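Local atomic coordinates of enoyl-CoA hydratase (Geobacillus kaustophilus, PDB entry 2PPY), a protein that probably catalyses the hydration of enoyl-CoA thioesters in fatty acid beta-oxidation, as a member of the crotonase-like enoyl-CoA hydratase/isomerase family. Residues Y210-N221 and Y233-S244. Sequence-based numbering, arbitrary orientation.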
ATOM      1  N   TYR A 210      24.526 -12.690 -11.158  1.00 23.42           N
ATOM      2  CA  TYR A 210      23.125 -12.709 -11.576  1.00 20.01           C
ATOM      3  C   TYR A 210      22.281 -12.814 -10.309  1.00 21.69           C
ATOM      4  O   TYR A 210      21.219 -12.204 -10.197  1.00 23.56           O
ATOM      5  CB  TYR A 210      22.860 -13.907 -12.488  1.00 22.31           C
ATOM      6  CG  TYR A 210      21.527 -13.893 -13.216  1.00 19.37           C
ATOM      7  CD1 TYR A 210      20.707 -12.765 -13.211  1.00 24.29           C
ATOM      8  CD2 TYR A 210      21.110 -15.001 -13.952  1.00 23.74           C
ATOM      9  CE1 TYR A 210      19.512 -12.741 -13.922  1.00 21.90           C
ATOM     10  CE2 TYR A 210      19.919 -14.988 -14.668  1.00 25.28           C
ATOM     11  CZ  TYR A 210      19.125 -13.857 -14.651  1.00 28.11           C
ATOM     12  OH  TYR A 210      17.955 -13.840 -15.370  1.00 30.19           O
ATOM     13  N   ALA A 211      22.773 -13.592  -9.351  1.00 22.25           N
ATOM     14  CA  ALA A 211      22.085 -13.769  -8.081  1.00 21.57           C
ATOM     15  C   ALA A 211      22.176 -12.458  -7.312  1.00 20.49           C
ATOM     16  O   ALA A 211      21.189 -11.987  -6.747  1.00 25.15           O
ATOM     17  CB  ALA A 211      22.734 -14.896  -7.280  1.00 13.65           C
ATOM     18  N   VAL A 212      23.366 -11.871  -7.300  1.00 17.42           N
ATOM     19  CA  VAL A 212      23.580 -10.608  -6.606  1.00 15.37           C
ATOM     20  C   VAL A 212      22.615  -9.563  -7.146  1.00 19.62           C
ATOM     21  O   VAL A 212      21.950  -8.858  -6.388  1.00 19.15           O
ATOM     22  CB  VAL A 212      25.021 -10.094  -6.811  1.00 15.23           C
ATOM     23  CG1 VAL A 212      25.119  -8.633  -6.395  1.00 17.52           C
ATOM     24  CG2 VAL A 212      25.994 -10.938  -5.988  1.00 18.69           C
ATOM     25  N   SER A 213      22.543  -9.481  -8.469  1.00 16.31           N
ATOM     26  CA  SER A 213      21.685  -8.518  -9.135  1.00 21.57           C
ATOM     27  C   SER A 213      20.200  -8.719  -8.820  1.00 22.63           C
ATOM     28  O   SER A 213      19.505  -7.772  -8.441  1.00 24.71           O
ATOM     29  CB  SER A 213      21.922  -8.582 -10.645  1.00 15.75           C
ATOM     30  OG  SER A 213      21.139  -7.610 -11.311  1.00 35.13           O
ATOM     31  N   ASN A 214      19.714  -9.948  -8.972  1.00 15.41           N
ATOM     32  CA  ASN A 214      18.314 -10.233  -8.691  1.00 16.31           C
ATOM     33  C   ASN A 214      17.983 -10.013  -7.212  1.00 17.11           C
ATOM     34  O   ASN A 214      16.859  -9.655  -6.875  1.00 16.55           O
ATOM     35  CB  ASN A 214      17.966 -11.662  -9.132  1.00 17.27           C
ATOM     36  CG  ASN A 214      17.623 -11.746 -10.611  1.00 18.32           C
ATOM     37  OD1 ASN A 214      17.961 -10.851 -11.389  1.00 18.09           O
ATOM     38  ND2 ASN A 214      16.955 -12.826 -11.010  1.00 18.78           N
ATOM     39  N   ILE A 215      18.959 -10.218  -6.331  1.00 22.44           N
ATOM     40  CA  ILE A 215      18.742 -10.000  -4.898  1.00 20.05           C
ATOM     41  C   ILE A 215      18.507  -8.509  -4.642  1.00 20.57           C
ATOM     42  O   ILE A 215      17.594  -8.126  -3.902  1.00 17.03           O
ATOM     43  CB  ILE A 215      19.966 -10.444  -4.057  1.00 17.37           C
ATOM     44  CG1 ILE A 215      20.040 -11.970  -4.000  1.00 18.45           C
ATOM     45  CG2 ILE A 215      19.874  -9.863  -2.649  1.00 15.72           C
ATOM     46  CD1 ILE A 215      21.303 -12.492  -3.333  1.00 20.10           C
ATOM     47  N   LYS A 216      19.347  -7.678  -5.257  1.00 15.14           N
ATOM     48  CA  LYS A 216      19.253  -6.231  -5.123  1.00 15.50           C
ATOM     49  C   LYS A 216      17.904  -5.738  -5.632  1.00 10.59           C
ATOM     50  O   LYS A 216      17.298  -4.859  -5.034  1.00  9.40           O
ATOM     51  CB  LYS A 216      20.412  -5.553  -5.876  1.00 16.50           C
ATOM     52  CG  LYS A 216      20.275  -4.040  -6.085  1.00 16.19           C
ATOM     53  CD  LYS A 216      19.472  -3.731  -7.349  1.00 17.21           C
ATOM     54  CE  LYS A 216      19.147  -2.250  -7.481  1.00 14.29           C
ATOM     55  NZ  LYS A 216      20.353  -1.399  -7.676  1.00 15.12           N
ATOM     56  N   LEU A 217      17.432  -6.306  -6.738  1.00 12.64           N
ATOM     57  CA  LEU A 217      16.138  -5.922  -7.287  1.00 13.08           C
ATOM     58  C   LEU A 217      15.013  -6.370  -6.355  1.00 17.14           C
ATOM     59  O   LEU A 217      14.056  -5.635  -6.107  1.00 15.63           O
ATOM     60  CB  LEU A 217      15.928  -6.560  -8.665  1.00 12.07           C
ATOM     61  CG  LEU A 217      16.798  -6.061  -9.822  1.00 14.78           C
ATOM     62  CD1 LEU A 217      16.516  -6.897 -11.059  1.00 11.23           C
ATOM     63  CD2 LEU A 217      16.510  -4.585 -10.085  1.00 11.33           C
ATOM     64  N   ALA A 218      15.133  -7.589  -5.848  1.00 13.20           N
ATOM     65  CA  ALA A 218      14.130  -8.146  -4.955  1.00 18.23           C
ATOM     66  C   ALA A 218      13.882  -7.271  -3.733  1.00 15.10           C
ATOM     67  O   ALA A 218      12.735  -7.009  -3.365  1.00 14.27           O
ATOM     68  CB  ALA A 218      14.550  -9.548  -4.514  1.00 13.87           C
ATOM     69  N   ILE A 219      14.958  -6.807  -3.111  1.00 15.10           N
ATOM     70  CA  ILE A 219      14.842  -5.994  -1.905  1.00 15.23           C
ATOM     71  C   ILE A 219      14.463  -4.530  -2.126  1.00 16.41           C
ATOM     72  O   ILE A 219      13.569  -4.015  -1.458  1.00 18.38           O
ATOM     73  CB  ILE A 219      16.150  -6.054  -1.093  1.00 21.81           C
ATOM     74  CG1 ILE A 219      16.438  -7.504  -0.689  1.00 18.17           C
ATOM     75  CG2 ILE A 219      16.048  -5.158   0.141  1.00 16.16           C
ATOM     76  CD1 ILE A 219      17.783  -7.691  -0.009  1.00 21.92           C
HETATM   77  N   MSE A 220      15.129  -3.861  -3.059  1.00 14.47           N
HETATM   78  CA  MSE A 220      14.844  -2.452  -3.302  1.00 20.28           C
HETATM   79  C   MSE A 220      13.437  -2.178  -3.831  1.00 17.51           C
HETATM   80  O   MSE A 220      12.823  -1.175  -3.476  1.00 19.69           O
HETATM   81  CB  MSE A 220      15.890  -1.856  -4.250  1.00 16.34           C
HETATM   82  CG  MSE A 220      17.313  -1.904  -3.697  1.00 19.36           C
HETATM   83 SE   MSE A 220      17.434  -1.252  -1.866  1.00 30.34          SE
HETATM   84  CE  MSE A 220      16.612   0.486  -2.128  1.00 19.42           C
ATOM     85  N   ASN A 221      12.927  -3.069  -4.674  1.00 14.66           N
ATOM     86  CA  ASN A 221      11.590  -2.894  -5.230  1.00 14.30           C
ATOM     87  C   ASN A 221      10.550  -3.677  -4.434  1.00 12.79           C
ATOM     88  O   ASN A 221       9.374  -3.322  -4.420  1.00 15.30           O
ATOM     89  CB  ASN A 221      11.576  -3.328  -6.699  1.00 15.06           C
ATOM     90  CG  ASN A 221      12.494  -2.473  -7.566  1.00 21.16           C
ATOM     91  OD1 ASN A 221      12.239  -1.283  -7.787  1.00 18.16           O
ATOM     92  ND2 ASN A 221      13.573  -3.074  -8.054  1.00 19.67           N
ATOM     93  N   TYR A 233       7.125 -11.577  -6.005  1.00 16.09           N
ATOM     94  CA  TYR A 233       8.100 -10.876  -6.842  1.00 16.07           C
ATOM     95  C   TYR A 233       9.459 -11.545  -6.646  1.00 16.03           C
ATOM     96  O   TYR A 233      10.220 -11.752  -7.594  1.00 14.93           O
ATOM     97  CB  TYR A 233       8.147  -9.399  -6.431  1.00 12.50           C
ATOM     98  CG  TYR A 233       9.230  -8.560  -7.081  1.00 14.06           C
ATOM     99  CD1 TYR A 233       9.286  -8.391  -8.467  1.00 20.42           C
ATOM    100  CD2 TYR A 233      10.176  -7.898  -6.300  1.00 14.02           C
ATOM    101  CE1 TYR A 233      10.258  -7.576  -9.055  1.00  9.21           C
ATOM    102  CE2 TYR A 233      11.144  -7.088  -6.874  1.00 12.76           C
ATOM    103  CZ  TYR A 233      11.180  -6.929  -8.248  1.00 16.95           C
ATOM    104  OH  TYR A 233      12.144  -6.119  -8.801  1.00 18.01           O
ATOM    105  N   GLU A 234       9.743 -11.893  -5.398  1.00 21.13           N
ATOM    106  CA  GLU A 234      10.982 -12.562  -5.034  1.00 18.14           C
ATOM    107  C   GLU A 234      11.015 -13.945  -5.670  1.00 20.77           C
ATOM    108  O   GLU A 234      12.073 -14.432  -6.068  1.00 21.66           O
ATOM    109  CB  GLU A 234      11.062 -12.687  -3.514  1.00 20.02           C
ATOM    110  CG  GLU A 234      11.962 -13.803  -3.001  1.00 27.17           C
ATOM    111  CD  GLU A 234      11.782 -14.039  -1.509  1.00 28.96           C
ATOM    112  OE1 GLU A 234      12.234 -13.189  -0.710  1.00 22.85           O
ATOM    113  OE2 GLU A 234      11.171 -15.070  -1.142  1.00 26.66           O
ATOM    114  N   GLY A 235       9.845 -14.569  -5.768  1.00 24.00           N
ATOM    115  CA  GLY A 235       9.752 -15.899  -6.346  1.00 19.86           C
ATOM    116  C   GLY A 235      10.015 -15.930  -7.837  1.00 21.48           C
ATOM    117  O   GLY A 235      10.533 -16.918  -8.353  1.00 22.46           O
ATOM    118  N   GLU A 236       9.645 -14.859  -8.536  1.00 20.70           N
ATOM    119  CA  GLU A 236       9.865 -14.791  -9.974  1.00 19.43           C
ATOM    120  C   GLU A 236      11.342 -14.535 -10.241  1.00 23.14           C
ATOM    121  O   GLU A 236      11.909 -15.059 -11.205  1.00 17.85           O
ATOM    122  CB  GLU A 236       9.018 -13.681 -10.605  1.00 25.84           C
ATOM    123  CG  GLU A 236       7.517 -13.907 -10.500  1.00 28.71           C
ATOM    124  CD  GLU A 236       7.107 -15.337 -10.845  1.00 37.50           C
ATOM    125  OE1 GLU A 236       7.532 -15.854 -11.903  1.00 30.22           O
ATOM    126  OE2 GLU A 236       6.353 -15.942 -10.051  1.00 35.79           O
ATOM    127  N   LEU A 237      11.963 -13.726  -9.386  1.00 18.96           N
ATOM    128  CA  LEU A 237      13.381 -13.432  -9.520  1.00 22.70           C
ATOM    129  C   LEU A 237      14.155 -14.723  -9.265  1.00 26.17           C
ATOM    130  O   LEU A 237      15.172 -14.988  -9.911  1.00 24.89           O
ATOM    131  CB  LEU A 237      13.798 -12.350  -8.523  1.00 17.98           C
ATOM    132  CG  LEU A 237      13.375 -10.924  -8.890  1.00 23.11           C
ATOM    133  CD1 LEU A 237      13.322 -10.059  -7.645  1.00 23.86           C
ATOM    134  CD2 LEU A 237      14.344 -10.347  -9.919  1.00 19.55           C
ATOM    135  N   GLN A 238      13.660 -15.527  -8.325  1.00 24.76           N
ATOM    136  CA  GLN A 238      14.288 -16.803  -7.998  1.00 25.02           C
ATOM    137  C   GLN A 238      14.087 -17.772  -9.164  1.00 24.62           C
ATOM    138  O   GLN A 238      14.961 -18.584  -9.465  1.00 24.15           O
ATOM    139  CB  GLN A 238      13.672 -17.397  -6.731  1.00 23.46           C
ATOM    140  CG  GLN A 238      14.258 -18.752  -6.318  1.00 22.96           C
ATOM    141  CD  GLN A 238      15.587 -18.630  -5.596  1.00 23.92           C
ATOM    142  OE1 GLN A 238      16.553 -18.089  -6.133  1.00 22.97           O
ATOM    143  NE2 GLN A 238      15.640 -19.137  -4.367  1.00 20.02           N
ATOM    144  N   ASN A 239      12.930 -17.689  -9.814  1.00 21.61           N
ATOM    145  CA  ASN A 239      12.652 -18.554 -10.953  1.00 25.13           C
ATOM    146  C   ASN A 239      13.722 -18.309 -12.013  1.00 29.02           C
ATOM    147  O   ASN A 239      14.278 -19.248 -12.574  1.00 27.33           O
ATOM    148  CB  ASN A 239      11.264 -18.259 -11.529  1.00 19.92           C
ATOM    149  CG  ASN A 239      10.152 -18.974 -10.777  1.00 21.77           C
ATOM    150  OD1 ASN A 239       8.983 -18.600 -10.876  1.00 20.83           O
ATOM    151  ND2 ASN A 239      10.510 -20.011 -10.032  1.00 16.59           N
ATOM    152  N   LEU A 240      14.013 -17.039 -12.277  1.00 25.67           N
ATOM    153  CA  LEU A 240      15.029 -16.686 -13.260  1.00 26.60           C
ATOM    154  C   LEU A 240      16.382 -17.271 -12.863  1.00 27.75           C
ATOM    155  O   LEU A 240      17.148 -17.716 -13.717  1.00 25.94           O
ATOM    156  CB  LEU A 240      15.128 -15.163 -13.389  1.00 21.23           C
ATOM    157  CG  LEU A 240      13.987 -14.536 -14.190  1.00 15.64           C
ATOM    158  CD1 LEU A 240      13.838 -13.068 -13.854  1.00 18.04           C
ATOM    159  CD2 LEU A 240      14.273 -14.731 -15.670  1.00 14.96           C
ATOM    160  N   LEU A 241      16.665 -17.275 -11.563  1.00 25.29           N
ATOM    161  CA  LEU A 241      17.926 -17.809 -11.059  1.00 25.28           C
ATOM    162  C   LEU A 241      17.991 -19.332 -11.165  1.00 28.97           C
ATOM    163  O   LEU A 241      19.059 -19.887 -11.417  1.00 33.14           O
ATOM    164  CB  LEU A 241      18.142 -17.371  -9.607  1.00 22.59           C
ATOM    165  CG  LEU A 241      19.046 -16.156  -9.341  1.00 23.33           C
ATOM    166  CD1 LEU A 241      19.012 -15.169 -10.499  1.00 22.33           C
ATOM    167  CD2 LEU A 241      18.612 -15.499  -8.048  1.00 14.22           C
ATOM    168  N   PHE A 242      16.859 -20.005 -10.975  1.00 27.23           N
ATOM    169  CA  PHE A 242      16.833 -21.461 -11.074  1.00 27.97           C
ATOM    170  C   PHE A 242      17.073 -21.876 -12.512  1.00 28.34           C
ATOM    171  O   PHE A 242      17.525 -22.989 -12.771  1.00 29.98           O
ATOM    172  CB  PHE A 242      15.487 -22.045 -10.621  1.00 27.08           C
ATOM    173  CG  PHE A 242      15.336 -22.159  -9.129  1.00 30.06           C
ATOM    174  CD1 PHE A 242      16.420 -22.506  -8.328  1.00 32.65           C
ATOM    175  CD2 PHE A 242      14.101 -21.959  -8.529  1.00 25.92           C
ATOM    176  CE1 PHE A 242      16.273 -22.646  -6.951  1.00 27.72           C
ATOM    177  CE2 PHE A 242      13.943 -22.099  -7.154  1.00 25.96           C
ATOM    178  CZ  PHE A 242      15.033 -22.445  -6.365  1.00 26.84           C
ATOM    179  N   ARG A 243      16.764 -20.980 -13.444  1.00 27.43           N
ATOM    180  CA  ARG A 243      16.950 -21.269 -14.860  1.00 29.52           C
ATOM    181  C   ARG A 243      18.287 -20.785 -15.419  1.00 31.06           C
ATOM    182  O   ARG A 243      18.555 -20.958 -16.606  1.00 34.74           O
ATOM    183  CB  ARG A 243      15.818 -20.656 -15.694  1.00 30.09           C
ATOM    184  CG  ARG A 243      14.490 -21.406 -15.648  1.00 30.60           C
ATOM    185  CD  ARG A 243      13.703 -21.097 -14.386  1.00 41.18           C
ATOM    186  NE  ARG A 243      12.410 -21.774 -14.346  1.00 38.11           N
ATOM    187  CZ  ARG A 243      11.497 -21.699 -15.307  1.00 33.66           C
ATOM    188  NH1 ARG A 243      11.729 -20.975 -16.393  1.00 35.51           N
ATOM    189  NH2 ARG A 243      10.353 -22.355 -15.185  1.00 38.30           N
ATOM    190  N   SER A 244      19.126 -20.186 -14.579  1.00 29.46           N
ATOM    191  CA  SER A 244      20.414 -19.685 -15.053  1.00 30.95           C
ATOM    192  C   SER A 244      21.494 -20.758 -15.012  1.00 35.37           C
ATOM    193  O   SER A 244      21.312 -21.821 -14.414  1.00 35.08           O
ATOM    194  CB  SER A 244      20.870 -18.479 -14.223  1.00 28.76           C
ATOM    195  OG  SER A 244      21.327 -18.869 -12.935  1.00 25.55           O
TER
HETATM  196  O   HOH W   1      17.152 -17.096 -16.156  1.00 30.92           O
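Leu237 packs tightly on Ala218: its CD1 lies 3.4 Å from Ala218 CB. The same methyl sits over the rim of one face of the Tyr233 ring. That ring turns its edge to Leu217 O. The other methyl of Leu237, CD2, touches Asn214 CG at 3.6 Å. Asn214 ND2 donates to Leu237 O at 3.0 Å. Leu237 O also accepts the helical bond from Leu241 N, which arrives from the opposite face of the carbonyl plane. The Tyr210 end is looser, and Tyr210 itself is partly exposed, though it also packs on Arg243 of a third subunit. Its ring is turned toward 233-244 by a chi1 of -168°, CG anti to the backbone N, and Leu241 CD1 makes a CH-pi contact over its centre. Ser244 CB meets the ring edge, 3.5 Å from Tyr210 CD2. Loss of the ring to an alanine here is likely to leave Leu241 CD1 and Ser244 CB without their aromatic partner. The axes of the two segments run nearly antiparallel (171°) and come within 9.5 Å, as a helical hairpin in the C-terminal part of the crotonase-like fold. Lys216, salt-bridged to Asp124, ties helix 209-222 to the body of the chain near strand 125-129; Glu234 and Gln238 of helix 227-242 bond to a second subunit.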